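Local coordinates for protein 16S rRNA (adenine(1408)-N(1))-methyltransferase (Escherichia coli, PDB 3P2E) that methylates N1 of adenine 1408 in the 16S rRNA of assembled 30S ribosomal subunits, using S-adenosyl-L-methionine, and so confers resistance to many aminoglycosides, at residues F24-I29 with A98-I103; N45-F50 with G75-V80; V182-N187 with S208-S213. All blocks are in the same frame, centred on the assembly; numbering follows the deposited sequence.

Interaction 1: F24-I29 with A98-I103; sequences FDRVHI and ADSISI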
ATOM      1  N   PHE A  24     -10.865  -5.246 -14.864  1.00 26.24           N
ATOM      2  CA  PHE A  24     -10.328  -5.995 -13.732  1.00 23.60           C
ATOM      3  C   PHE A  24     -11.417  -6.318 -12.717  1.00 23.01           C
ATOM      4  O   PHE A  24     -12.364  -5.554 -12.545  1.00 24.50           O
ATOM      5  CB  PHE A  24      -9.217  -5.180 -13.066  1.00 20.61           C
ATOM      6  CG  PHE A  24      -8.099  -4.828 -13.999  1.00 19.29           C
ATOM      7  CD1 PHE A  24      -7.102  -5.754 -14.290  1.00 19.97           C
ATOM      8  CD2 PHE A  24      -8.075  -3.592 -14.635  1.00 18.68           C
ATOM      9  CE1 PHE A  24      -6.097  -5.459 -15.205  1.00 17.15           C
ATOM     10  CE2 PHE A  24      -7.074  -3.283 -15.552  1.00 17.33           C
ATOM     11  CZ  PHE A  24      -6.084  -4.217 -15.839  1.00 17.85           C
ATOM     12  N   ASP A  25     -11.285  -7.457 -12.047  1.00 18.69           N
ATOM     13  CA  ASP A  25     -12.277  -7.848 -11.056  1.00 19.20           C
ATOM     14  C   ASP A  25     -11.990  -7.338  -9.653  1.00 18.24           C
ATOM     15  O   ASP A  25     -12.895  -7.289  -8.823  1.00 17.91           O
ATOM     16  CB  ASP A  25     -12.423  -9.367 -11.009  1.00 20.18           C
ATOM     17  CG  ASP A  25     -13.238  -9.907 -12.163  1.00 23.51           C
ATOM     18  OD1 ASP A  25     -14.090  -9.158 -12.682  1.00 22.88           O
ATOM     19  OD2 ASP A  25     -13.041 -11.081 -12.533  1.00 24.47           O
ATOM     20  N   ARG A  26     -10.740  -6.964  -9.385  1.00 16.78           N
ATOM     21  CA  ARG A  26     -10.364  -6.471  -8.061  1.00 16.90           C
ATOM     22  C   ARG A  26      -9.480  -5.235  -8.165  1.00 15.68           C
ATOM     23  O   ARG A  26      -8.858  -4.985  -9.196  1.00 14.61           O
ATOM     24  CB  ARG A  26      -9.593  -7.539  -7.275  1.00 23.78           C
ATOM     25  CG  ARG A  26     -10.319  -8.860  -7.103  1.00 27.93           C
ATOM     26  CD  ARG A  26      -9.478  -9.883  -6.348  1.00 34.07           C
ATOM     27  NE  ARG A  26      -9.474  -9.670  -4.900  1.00 40.26           N
ATOM     28  CZ  ARG A  26      -8.722  -8.776  -4.262  1.00 42.15           C
ATOM     29  NH1 ARG A  26      -7.890  -7.991  -4.934  1.00 45.93           N
ATOM     30  NH2 ARG A  26      -8.803  -8.670  -2.941  1.00 43.15           N
ATOM     31  N   VAL A  27      -9.441  -4.466  -7.086  1.00 16.56           N
ATOM     32  CA  VAL A  27      -8.608  -3.271  -7.015  1.00 15.82           C
ATOM     33  C   VAL A  27      -7.823  -3.334  -5.707  1.00 15.01           C
ATOM     34  O   VAL A  27      -8.397  -3.546  -4.640  1.00 16.61           O
ATOM     35  CB  VAL A  27      -9.459  -1.971  -7.021  1.00 15.79           C
ATOM     36  CG1 VAL A  27      -8.564  -0.756  -6.760  1.00 15.97           C
ATOM     37  CG2 VAL A  27     -10.166  -1.819  -8.354  1.00 15.03           C
ATOM     38  N   HIS A  28      -6.508  -3.162  -5.796  1.00 13.94           N
ATOM     39  CA  HIS A  28      -5.659  -3.187  -4.616  1.00 14.57           C
ATOM     40  C   HIS A  28      -4.939  -1.850  -4.494  1.00 13.42           C
ATOM     41  O   HIS A  28      -4.390  -1.354  -5.472  1.00 16.62           O
ATOM     42  CB  HIS A  28      -4.609  -4.300  -4.726  1.00 14.55           C
ATOM     43  CG  HIS A  28      -3.666  -4.344  -3.565  1.00 17.63           C
ATOM     44  ND1 HIS A  28      -3.988  -4.947  -2.368  1.00 18.20           N
ATOM     45  CD2 HIS A  28      -2.439  -3.797  -3.393  1.00 18.77           C
ATOM     46  CE1 HIS A  28      -3.001  -4.767  -1.507  1.00 18.93           C
ATOM     47  NE2 HIS A  28      -2.051  -4.070  -2.104  1.00 18.12           N
ATOM     48  N   ILE A  29      -4.950  -1.273  -3.298  1.00 13.21           N
ATOM     49  CA  ILE A  29      -4.261  -0.010  -3.056  1.00 13.80           C
ATOM     50  C   ILE A  29      -3.092  -0.236  -2.102  1.00 13.67           C
ATOM     51  O   ILE A  29      -3.247  -0.876  -1.060  1.00 15.02           O
ATOM     52  CB  ILE A  29      -5.196   1.060  -2.423  1.00 13.45           C
ATOM     53  CG1 ILE A  29      -6.244   1.515  -3.444  1.00 13.28           C
ATOM     54  CG2 ILE A  29      -4.367   2.263  -1.948  1.00 14.78           C
ATOM     55  CD1 ILE A  29      -7.230   2.559  -2.911  1.00 14.62           C
ATOM     56  N   ALA A  98     -11.382   0.067  -3.246  1.00 16.43           N
ATOM     57  CA  ALA A  98     -10.489  -1.077  -3.068  1.00 16.27           C
ATOM     58  C   ALA A  98     -10.989  -2.348  -2.391  1.00 15.96           C
ATOM     59  O   ALA A  98     -11.701  -2.310  -1.390  1.00 15.15           O
ATOM     60  CB  ALA A  98      -9.220  -0.607  -2.371  1.00 19.08           C
ATOM     61  N   ASP A  99     -10.584  -3.484  -2.954  1.00 14.34           N
ATOM     62  CA  ASP A  99     -10.923  -4.789  -2.401  1.00 14.31           C
ATOM     63  C   ASP A  99      -9.902  -5.111  -1.311  1.00 14.79           C
ATOM     64  O   ASP A  99     -10.152  -5.935  -0.429  1.00 15.67           O
ATOM     65  CB  ASP A  99     -10.852  -5.866  -3.490  1.00 15.63           C
ATOM     66  CG  ASP A  99     -11.967  -5.746  -4.492  1.00 18.17           C
ATOM     67  OD1 ASP A  99     -13.073  -6.262  -4.209  1.00 21.06           O
ATOM     68  OD2 ASP A  99     -11.750  -5.129  -5.553  1.00 16.73           O
ATOM     69  N   SER A 100      -8.745  -4.455  -1.382  1.00 13.85           N
ATOM     70  CA  SER A 100      -7.681  -4.672  -0.410  1.00 13.88           C
ATOM     71  C   SER A 100      -6.770  -3.455  -0.312  1.00 13.86           C
ATOM     72  O   SER A 100      -6.562  -2.745  -1.295  1.00 13.92           O
ATOM     73  CB  SER A 100      -6.858  -5.905  -0.791  1.00 17.59           C
ATOM     74  OG  SER A 100      -6.396  -5.824  -2.129  1.00 19.46           O
ATOM     75  N   ILE A 101      -6.246  -3.217   0.887  1.00 14.14           N
ATOM     76  CA  ILE A 101      -5.367  -2.084   1.143  1.00 15.50           C
ATOM     77  C   ILE A 101      -4.168  -2.532   1.953  1.00 14.73           C
ATOM     78  O   ILE A 101      -4.304  -3.286   2.914  1.00 15.38           O
ATOM     79  CB  ILE A 101      -6.083  -0.970   1.950  1.00 19.32           C
ATOM     80  CG1 ILE A 101      -7.225  -0.368   1.132  1.00 23.17           C
ATOM     81  CG2 ILE A 101      -5.091   0.121   2.327  1.00 20.92           C
ATOM     82  CD1 ILE A 101      -8.433  -1.260   0.992  1.00 30.00           C
ATOM     83  N   SER A 102      -2.990  -2.062   1.569  1.00 14.54           N
ATOM     84  CA  SER A 102      -1.788  -2.427   2.291  1.00 13.88           C
ATOM     85  C   SER A 102      -0.913  -1.220   2.596  1.00 14.06           C
ATOM     86  O   SER A 102      -0.940  -0.216   1.882  1.00 13.82           O
ATOM     87  CB  SER A 102      -0.969  -3.439   1.486  1.00 17.52           C
ATOM     88  OG  SER A 102      -0.522  -2.872   0.266  1.00 21.33           O
ATOM     89  N   ILE A 103      -0.176  -1.324   3.696  1.00 15.64           N
ATOM     90  CA  ILE A 103       0.793  -0.314   4.110  1.00 14.28           C
ATOM     91  C   ILE A 103       1.982  -1.188   4.500  1.00 14.33           C
ATOM     92  O   ILE A 103       1.943  -1.895   5.513  1.00 13.39           O
ATOM     93  CB  ILE A 103       0.314   0.524   5.323  1.00 13.63           C
ATOM     94  CG1 ILE A 103      -0.918   1.350   4.932  1.00 13.98           C
ATOM     95  CG2 ILE A 103       1.426   1.477   5.767  1.00 15.50           C
ATOM     96  CD1 ILE A 103      -1.459   2.236   6.055  1.00 13.97           C
TER
HETATM   97  O   HOH W   1     -14.211  -7.975  -6.172  1.00 32.72           O
HETATM   98  O   HOH W   2       0.695  -4.202  -1.517  1.00 27.02           O
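Strands 26-31 and 98-104 run side by side and parallel in the middle of the Rossmann-like sheet, where H28 pairs with S100 and I29 with I101. I29 fixes that register: its N donates to S100 O at 3.0 Å, nearly straight at the hydrogen (171°), while its O accepts from S102 N. Just before this ladder the chain turns a corner at D99, and the aspartate extends the pairing. With CG beside its own backbone N (chi1 -71°), D99 directs OD2 at V27 N, which lies 2.8 Å away on the anti lone pair, while D99 N donates to V27 O. Both polar backbone atoms of V27 are thereby held by one residue. K130 forms a salt bridge with the same OD2, which probably keeps the carboxylate charged. R26, bent at chi3, lays one face of its guanidinium over D99 CB, 3.5 Å from NH2. In the 3-2-1-4-5-7-6 order of class I methyltransferases strand 26-31 lies beside 98-104, and their parallel pairing puts H28 and S100 on one face. The histidine has CG anti to the backbone N (chi1 178°), so the ring lies along the neighbouring strand. ND1 and S100 OG share a hydrogen bond of 2.6 Å in the ring plane; NE2 donates to S102 OG at 3.1 Å, more bent, the oxygen tilted out of that plane. Serine suits both places, being small and able to give or take a proton; S102 OG also bonds D30 OD1 and takes a water hydrogen. On the other face I29 CD1 packs against A98 CB at 3.8 Å.

Interaction 2: N45-F50 with G75-V80; sequences NDQNTF and GGLSNV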
ATOM      1  N   ASN A  45       2.267 -10.556 -11.355  1.00 18.12           N
ATOM      2  CA  ASN A  45       1.786 -11.892 -11.011  1.00 17.96           C
ATOM      3  C   ASN A  45       0.270 -12.058 -10.942  1.00 17.07           C
ATOM      4  O   ASN A  45      -0.217 -13.153 -10.682  1.00 16.73           O
ATOM      5  CB  ASN A  45       2.414 -12.353  -9.688  1.00 23.60           C
ATOM      6  CG  ASN A  45       3.911 -12.581  -9.805  1.00 26.37           C
ATOM      7  OD1 ASN A  45       4.712 -11.864  -9.200  1.00 31.58           O
ATOM      8  ND2 ASN A  45       4.295 -13.573 -10.595  1.00 25.83           N
ATOM      9  N   ASP A  46      -0.483 -10.988 -11.184  1.00 16.88           N
ATOM     10  CA  ASP A  46      -1.944 -11.070 -11.130  1.00 17.76           C
ATOM     11  C   ASP A  46      -2.571 -10.026 -12.045  1.00 18.64           C
ATOM     12  O   ASP A  46      -2.735  -8.868 -11.667  1.00 18.19           O
ATOM     13  CB  ASP A  46      -2.409 -10.888  -9.679  1.00 18.86           C
ATOM     14  CG  ASP A  46      -3.916 -10.795  -9.544  1.00 20.19           C
ATOM     15  OD1 ASP A  46      -4.643 -11.226 -10.459  1.00 22.14           O
ATOM     16  OD2 ASP A  46      -4.377 -10.290  -8.501  1.00 27.31           O
ATOM     17  N   GLN A  47      -2.926 -10.451 -13.254  1.00 15.53           N
ATOM     18  CA  GLN A  47      -3.496  -9.550 -14.242  1.00 16.17           C
ATOM     19  C   GLN A  47      -5.003  -9.327 -14.160  1.00 17.75           C
ATOM     20  O   GLN A  47      -5.587  -8.727 -15.062  1.00 19.40           O
ATOM     21  CB  GLN A  47      -3.108 -10.026 -15.644  1.00 17.87           C
ATOM     22  CG  GLN A  47      -1.621  -9.853 -15.941  1.00 18.72           C
ATOM     23  CD  GLN A  47      -1.215  -8.391 -15.981  1.00 18.75           C
ATOM     24  OE1 GLN A  47      -0.293  -7.964 -15.285  1.00 21.55           O
ATOM     25  NE2 GLN A  47      -1.912  -7.613 -16.796  1.00 19.24           N
ATOM     26  N   ASN A  48      -5.631  -9.799 -13.084  1.00 19.76           N
ATOM     27  CA  ASN A  48      -7.069  -9.608 -12.906  1.00 21.35           C
ATOM     28  C   ASN A  48      -7.307  -8.647 -11.742  1.00 19.58           C
ATOM     29  O   ASN A  48      -8.427  -8.505 -11.246  1.00 19.74           O
ATOM     30  CB  ASN A  48      -7.772 -10.938 -12.627  1.00 24.58           C
ATOM     31  CG  ASN A  48      -9.279 -10.858 -12.840  1.00 25.48           C
ATOM     32  OD1 ASN A  48     -10.024 -11.746 -12.419  1.00 28.66           O
ATOM     33  ND2 ASN A  48      -9.732  -9.799 -13.505  1.00 24.43           N
ATOM     34  N   THR A  49      -6.233  -8.002 -11.298  1.00 16.81           N
ATOM     35  CA  THR A  49      -6.317  -7.023 -10.219  1.00 16.41           C
ATOM     36  C   THR A  49      -5.673  -5.730 -10.702  1.00 16.10           C
ATOM     37  O   THR A  49      -4.603  -5.748 -11.328  1.00 15.04           O
ATOM     38  CB  THR A  49      -5.583  -7.492  -8.940  1.00 19.30           C
ATOM     39  OG1 THR A  49      -6.259  -8.628  -8.383  1.00 18.73           O
ATOM     40  CG2 THR A  49      -5.551  -6.370  -7.900  1.00 19.73           C
ATOM     41  N   PHE A  50      -6.334  -4.608 -10.433  1.00 16.02           N
ATOM     42  CA  PHE A  50      -5.787  -3.316 -10.818  1.00 15.12           C
ATOM     43  C   PHE A  50      -5.071  -2.786  -9.586  1.00 15.33           C
ATOM     44  O   PHE A  50      -5.675  -2.651  -8.520  1.00 15.30           O
ATOM     45  CB  PHE A  50      -6.887  -2.345 -11.239  1.00 17.67           C
ATOM     46  CG  PHE A  50      -6.359  -1.057 -11.793  1.00 19.61           C
ATOM     47  CD1 PHE A  50      -5.668  -1.043 -12.999  1.00 20.97           C
ATOM     48  CD2 PHE A  50      -6.511   0.136 -11.094  1.00 21.05           C
ATOM     49  CE1 PHE A  50      -5.132   0.142 -13.506  1.00 19.65           C
ATOM     50  CE2 PHE A  50      -5.981   1.326 -11.589  1.00 19.25           C
ATOM     51  CZ  PHE A  50      -5.289   1.329 -12.799  1.00 20.60           C
ATOM     52  N   GLY A  75       8.366  -4.869 -20.587  1.00 31.95           N
ATOM     53  CA  GLY A  75       8.157  -4.669 -19.164  1.00 30.38           C
ATOM     54  C   GLY A  75       6.955  -3.813 -18.824  1.00 28.48           C
ATOM     55  O   GLY A  75       6.661  -3.581 -17.650  1.00 27.33           O
ATOM     56  N   GLY A  76       6.258  -3.339 -19.849  1.00 23.50           N
ATOM     57  CA  GLY A  76       5.087  -2.515 -19.620  1.00 22.51           C
ATOM     58  C   GLY A  76       3.977  -3.309 -18.957  1.00 22.32           C
ATOM     59  O   GLY A  76       3.897  -4.528 -19.114  1.00 23.22           O
ATOM     60  N   LEU A  77       3.130  -2.618 -18.203  1.00 22.10           N
ATOM     61  CA  LEU A  77       2.003  -3.250 -17.522  1.00 22.49           C
ATOM     62  C   LEU A  77       0.768  -2.396 -17.750  1.00 22.64           C
ATOM     63  O   LEU A  77       0.866  -1.177 -17.888  1.00 23.19           O
ATOM     64  CB  LEU A  77       2.267  -3.371 -16.017  1.00 20.98           C
ATOM     65  CG  LEU A  77       3.388  -4.307 -15.556  1.00 19.96           C
ATOM     66  CD1 LEU A  77       3.501  -4.246 -14.037  1.00 20.39           C
ATOM     67  CD2 LEU A  77       3.102  -5.732 -16.014  1.00 21.27           C
ATOM     68  N   SER A  78      -0.396  -3.032 -17.790  1.00 22.25           N
ATOM     69  CA  SER A  78      -1.638  -2.303 -18.008  1.00 22.91           C
ATOM     70  C   SER A  78      -2.496  -2.272 -16.752  1.00 21.24           C
ATOM     71  O   SER A  78      -3.578  -1.687 -16.755  1.00 23.41           O
ATOM     72  CB  SER A  78      -2.439  -2.953 -19.142  1.00 31.84           C
ATOM     73  OG  SER A  78      -1.691  -2.991 -20.344  1.00 37.13           O
ATOM     74  N   ASN A  79      -2.009  -2.883 -15.675  1.00 19.09           N
ATOM     75  CA  ASN A  79      -2.777  -2.941 -14.437  1.00 18.51           C
ATOM     76  C   ASN A  79      -2.150  -2.226 -13.242  1.00 17.96           C
ATOM     77  O   ASN A  79      -2.312  -2.652 -12.097  1.00 18.11           O
ATOM     78  CB  ASN A  79      -3.077  -4.407 -14.084  1.00 16.96           C
ATOM     79  CG  ASN A  79      -1.827  -5.220 -13.774  1.00 17.98           C
ATOM     80  OD1 ASN A  79      -0.754  -4.990 -14.340  1.00 16.49           O
ATOM     81  ND2 ASN A  79      -1.972  -6.203 -12.889  1.00 16.04           N
ATOM     82  N   VAL A  80      -1.445  -1.131 -13.515  1.00 18.30           N
ATOM     83  CA  VAL A  80      -0.801  -0.350 -12.461  1.00 16.87           C
ATOM     84  C   VAL A  80      -0.920   1.146 -12.723  1.00 17.47           C
ATOM     85  O   VAL A  80      -0.800   1.598 -13.858  1.00 16.68           O
ATOM     86  CB  VAL A  80       0.717  -0.674 -12.350  1.00 16.14           C
ATOM     87  CG1 VAL A  80       1.355   0.157 -11.235  1.00 16.29           C
ATOM     88  CG2 VAL A  80       0.917  -2.146 -12.092  1.00 18.51           C
TER
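A type I turn from D46 to T49, with an Asx turn built into it, leads from helix 37-44 into strand 49-54 of the Rossmann-like sheet, and N79 plugs into its side. N79 has CG between its backbone N and carbonyl carbon (chi1 65°), a crowded position that swings the amide across to the turn. ND2 then donates to T49 O at 3.1 Å, nearly along the C=O axis and close to the amide plane. The same nitrogen also donates to A43 O, so one amide ties the end of the helix, the start of the strand and the loop 75-80 together. Asparagine, short and with two N-H bonds on one nitrogen, suits this buried place. Bent at chi2, the Q47 side chain crosses N79 at about a right angle, the two amide planes 59° apart. F50 approaches from another direction: with CG anti to the backbone N, its ring is set against the N79 backbone, CD1 lying 3.7 Å from N79 C, while S78 O sits near the ring plane at its edge. The ring of F24 and helix 14-21 also pack on F50, as suits a buried aromatic. D46 shapes the turn that receives N79: its OD1 accepts from N48 N at 3.1 Å, and OD2, shared with Y51 OH, accepts a hydrogen bond from T49 OG1 at 2.5 Å from above the carboxylate plane.

Interaction 3: V182-N187 with S208-S213; sequences VKELDN and SFFRVS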
ATOM      1  N   VAL A 182      -2.496 -11.192  13.936  1.00 17.66           N
ATOM      2  CA  VAL A 182      -1.261 -10.452  14.190  1.00 16.83           C
ATOM      3  C   VAL A 182      -0.148 -11.494  14.152  1.00 18.05           C
ATOM      4  O   VAL A 182      -0.148 -12.438  14.941  1.00 19.44           O
ATOM      5  CB  VAL A 182      -1.258  -9.759  15.568  1.00 16.63           C
ATOM      6  CG1 VAL A 182       0.098  -9.092  15.813  1.00 18.37           C
ATOM      7  CG2 VAL A 182      -2.366  -8.723  15.630  1.00 16.77           C
ATOM      8  N   LYS A 183       0.794 -11.328  13.231  1.00 17.56           N
ATOM      9  CA  LYS A 183       1.886 -12.284  13.098  1.00 17.67           C
ATOM     10  C   LYS A 183       3.248 -11.607  13.065  1.00 18.03           C
ATOM     11  O   LYS A 183       3.416 -10.574  12.426  1.00 16.25           O
ATOM     12  CB  LYS A 183       1.693 -13.097  11.813  1.00 21.64           C
ATOM     13  CG  LYS A 183       2.687 -14.235  11.615  1.00 24.08           C
ATOM     14  CD  LYS A 183       2.335 -15.041  10.375  1.00 24.46           C
ATOM     15  CE  LYS A 183       3.245 -16.252  10.208  1.00 25.41           C
ATOM     16  NZ  LYS A 183       2.877 -17.049   8.998  1.00 25.94           N
ATOM     17  N   GLU A 184       4.217 -12.195  13.761  1.00 18.10           N
ATOM     18  CA  GLU A 184       5.570 -11.653  13.766  1.00 20.78           C
ATOM     19  C   GLU A 184       6.327 -12.380  12.657  1.00 21.43           C
ATOM     20  O   GLU A 184       6.423 -13.609  12.661  1.00 22.48           O
ATOM     21  CB  GLU A 184       6.236 -11.896  15.126  1.00 25.79           C
ATOM     22  CG  GLU A 184       7.608 -11.245  15.269  1.00 28.97           C
ATOM     23  CD  GLU A 184       8.100 -11.225  16.704  1.00 30.51           C
ATOM     24  OE1 GLU A 184       9.241 -10.773  16.934  1.00 31.55           O
ATOM     25  OE2 GLU A 184       7.344 -11.657  17.601  1.00 31.71           O
ATOM     26  N   LEU A 185       6.854 -11.617  11.703  1.00 18.61           N
ATOM     27  CA  LEU A 185       7.581 -12.187  10.572  1.00 18.49           C
ATOM     28  C   LEU A 185       9.086 -11.937  10.686  1.00 17.47           C
ATOM     29  O   LEU A 185       9.516 -11.062  11.437  1.00 18.32           O
ATOM     30  CB  LEU A 185       7.034 -11.589   9.271  1.00 20.26           C
ATOM     31  CG  LEU A 185       5.528 -11.805   9.076  1.00 22.53           C
ATOM     32  CD1 LEU A 185       4.992 -10.855   8.012  1.00 22.44           C
ATOM     33  CD2 LEU A 185       5.264 -13.255   8.704  1.00 23.47           C
ATOM     34  N   ASP A 186       9.881 -12.705   9.939  1.00 17.32           N
ATOM     35  CA  ASP A 186      11.335 -12.563   9.987  1.00 15.94           C
ATOM     36  C   ASP A 186      11.971 -11.996   8.723  1.00 16.14           C
ATOM     37  O   ASP A 186      11.290 -11.715   7.737  1.00 14.88           O
ATOM     38  CB  ASP A 186      11.996 -13.913  10.318  1.00 20.35           C
ATOM     39  CG  ASP A 186      11.588 -15.026   9.363  1.00 22.64           C
ATOM     40  OD1 ASP A 186      11.268 -14.743   8.190  1.00 24.56           O
ATOM     41  OD2 ASP A 186      11.604 -16.203   9.787  1.00 26.71           O
ATOM     42  N   ASN A 187      13.288 -11.817   8.761  1.00 16.21           N
ATOM     43  CA  ASN A 187      14.006 -11.281   7.611  1.00 15.20           C
ATOM     44  C   ASN A 187      13.775 -12.121   6.358  1.00 16.52           C
ATOM     45  O   ASN A 187      13.590 -11.576   5.274  1.00 15.54           O
ATOM     46  CB  ASN A 187      15.515 -11.212   7.891  1.00 15.75           C
ATOM     47  CG  ASN A 187      15.877 -10.154   8.909  1.00 17.69           C
ATOM     48  OD1 ASN A 187      16.622  -9.211   8.613  1.00 17.39           O
ATOM     49  ND2 ASN A 187      15.363 -10.303  10.120  1.00 16.83           N
ATOM     50  N   SER A 208      12.632  -7.596  13.750  1.00 20.67           N
ATOM     51  CA  SER A 208      11.289  -8.126  13.918  1.00 20.80           C
ATOM     52  C   SER A 208      10.334  -7.319  13.051  1.00 19.14           C
ATOM     53  O   SER A 208      10.398  -6.091  13.027  1.00 18.48           O
ATOM     54  CB  SER A 208      10.847  -8.033  15.382  1.00 25.65           C
ATOM     55  OG  SER A 208      11.559  -8.953  16.190  1.00 29.40           O
ATOM     56  N   PHE A 209       9.470  -8.021  12.324  1.00 16.89           N
ATOM     57  CA  PHE A 209       8.469  -7.390  11.471  1.00 18.42           C
ATOM     58  C   PHE A 209       7.125  -7.870  12.005  1.00 17.43           C
ATOM     59  O   PHE A 209       7.002  -9.010  12.463  1.00 20.86           O
ATOM     60  CB  PHE A 209       8.646  -7.831  10.013  1.00 15.47           C
ATOM     61  CG  PHE A 209       9.989  -7.484   9.436  1.00 15.69           C
ATOM     62  CD1 PHE A 209      10.180  -6.291   8.741  1.00 14.28           C
ATOM     63  CD2 PHE A 209      11.069  -8.347   9.595  1.00 15.60           C
ATOM     64  CE1 PHE A 209      11.429  -5.966   8.214  1.00 14.31           C
ATOM     65  CE2 PHE A 209      12.321  -8.030   9.073  1.00 15.71           C
ATOM     66  CZ  PHE A 209      12.501  -6.838   8.380  1.00 17.40           C
ATOM     67  N   PHE A 210       6.124  -7.001  11.964  1.00 15.70           N
ATOM     68  CA  PHE A 210       4.803  -7.353  12.463  1.00 18.35           C
ATOM     69  C   PHE A 210       3.731  -7.073  11.432  1.00 17.69           C
ATOM     70  O   PHE A 210       3.687  -5.990  10.849  1.00 19.41           O
ATOM     71  CB  PHE A 210       4.501  -6.557  13.735  1.00 16.51           C
ATOM     72  CG  PHE A 210       5.491  -6.787  14.833  1.00 20.59           C
ATOM     73  CD1 PHE A 210       5.442  -7.950  15.598  1.00 20.56           C
ATOM     74  CD2 PHE A 210       6.506  -5.866  15.068  1.00 19.54           C
ATOM     75  CE1 PHE A 210       6.398  -8.192  16.581  1.00 22.23           C
ATOM     76  CE2 PHE A 210       7.465  -6.102  16.048  1.00 22.10           C
ATOM     77  CZ  PHE A 210       7.410  -7.265  16.804  1.00 21.02           C
ATOM     78  N   ARG A 211       2.872  -8.055  11.196  1.00 17.00           N
ATOM     79  CA  ARG A 211       1.788  -7.860  10.250  1.00 16.56           C
ATOM     80  C   ARG A 211       0.465  -7.904  10.978  1.00 16.83           C
ATOM     81  O   ARG A 211       0.125  -8.910  11.596  1.00 16.82           O
ATOM     82  CB  ARG A 211       1.778  -8.934   9.161  1.00 16.99           C
ATOM     83  CG  ARG A 211       0.581  -8.803   8.204  1.00 17.76           C
ATOM     84  CD  ARG A 211       0.644  -9.826   7.084  1.00 18.82           C
ATOM     85  NE  ARG A 211       0.491 -11.187   7.589  1.00 18.61           N
ATOM     86  CZ  ARG A 211       0.962 -12.267   6.974  1.00 18.78           C
ATOM     87  NH1 ARG A 211       1.622 -12.146   5.831  1.00 19.70           N
ATOM     88  NH2 ARG A 211       0.763 -13.470   7.499  1.00 19.54           N
ATOM     89  N   VAL A 212      -0.261  -6.795  10.922  1.00 14.51           N
ATOM     90  CA  VAL A 212      -1.585  -6.713  11.518  1.00 14.05           C
ATOM     91  C   VAL A 212      -2.486  -6.752  10.291  1.00 14.26           C
ATOM     92  O   VAL A 212      -2.382  -5.903   9.411  1.00 14.44           O
ATOM     93  CB  VAL A 212      -1.787  -5.388  12.284  1.00 16.00           C
ATOM     94  CG1 VAL A 212      -3.234  -5.251  12.721  1.00 17.46           C
ATOM     95  CG2 VAL A 212      -0.881  -5.356  13.504  1.00 18.78           C
ATOM     96  N   SER A 213      -3.354  -7.755  10.213  1.00 12.97           N
ATOM     97  CA  SER A 213      -4.227  -7.875   9.056  1.00 13.88           C
ATOM     98  C   SER A 213      -5.653  -8.156   9.486  1.00 13.25           C
ATOM     99  O   SER A 213      -5.897  -8.540  10.631  1.00 14.78           O
ATOM    100  CB  SER A 213      -3.724  -8.992   8.133  1.00 16.51           C
ATOM    101  OG  SER A 213      -3.633 -10.229   8.818  1.00 17.92           O
TER
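E184 holds CG anti to its backbone N (chi1 -174°) and stays extended to its carboxylate, whereas F210 turns CG beside its backbone N (chi1 -59°); the two side chains consequently run alongside each other in the same direction. The glutamate stem runs alongside the ring, CG and CD both near F210 CE1 (CD at 3.5 Å), with the carboxylate and ring planes well inclined to each other, and its exposed end is carried past it. There OE1 lies 3.0 Å from S208 OG, though the serine proton has another acceptor within reach. The ladder beneath is antiparallel. K183 and R211 form a hydrogen-bonded pair, with R211 N donating to K183 O at 2.9 Å (N-H...O angle 171°). L185 and F209 form the next such pair, where L185 N to F209 O is only 2.7 Å, the donor standing above the carbonyl plane. K183, L185, F209 and R211 share one face. K183 is fully extended and R211 bends at chi3; they lie side by side, K183 CD 3.6 Å from R211 NH2. K183 NZ and R211 NH2, 4.4 Å apart, would be expected to repel somewhat; K183 is exposed to solvent, which probably softens this. L185 CD1 lies over one face of the guanidinium, toward its rim, and touches R211 CB at 3.9 Å. F209 presents its ring edge to L185 O, 3.6 Å from CD2. D186, at the N-cap of helix 187-190, accepts from Y189 N with OD1. Strands 178-185 and 209-215 are the antiparallel pair that ends the class I methyltransferase sheet: strand 209-215 lies between 133-139 and 178-185, helix 160-164 covers V182 and V212, and helix 187-190 packs against R211 and against F209, whose side chain lies close to that of the cofactor-site residue F105.

From the N terminus, 24-29 opens the first long excursion. The chain passes through helix 37-44 to 45-50, goes on to 75-80, where interaction 2 closes a shorter loop, and returns at 98-103, where interaction 1 closes the longer one; the second loop thus lies wholly within the first. The two meet where strands 26-31 and 49-54 pair, through R26 and F50 and through the F24 ring. Interaction 3 follows in series, its 182-187 and 208-213 closing a later loop, about half of it helical, at the far edge of the sheet, about 21 Å from interaction 1, centre to centre. Together they bind the centre and both flanks of one seven-stranded sheet.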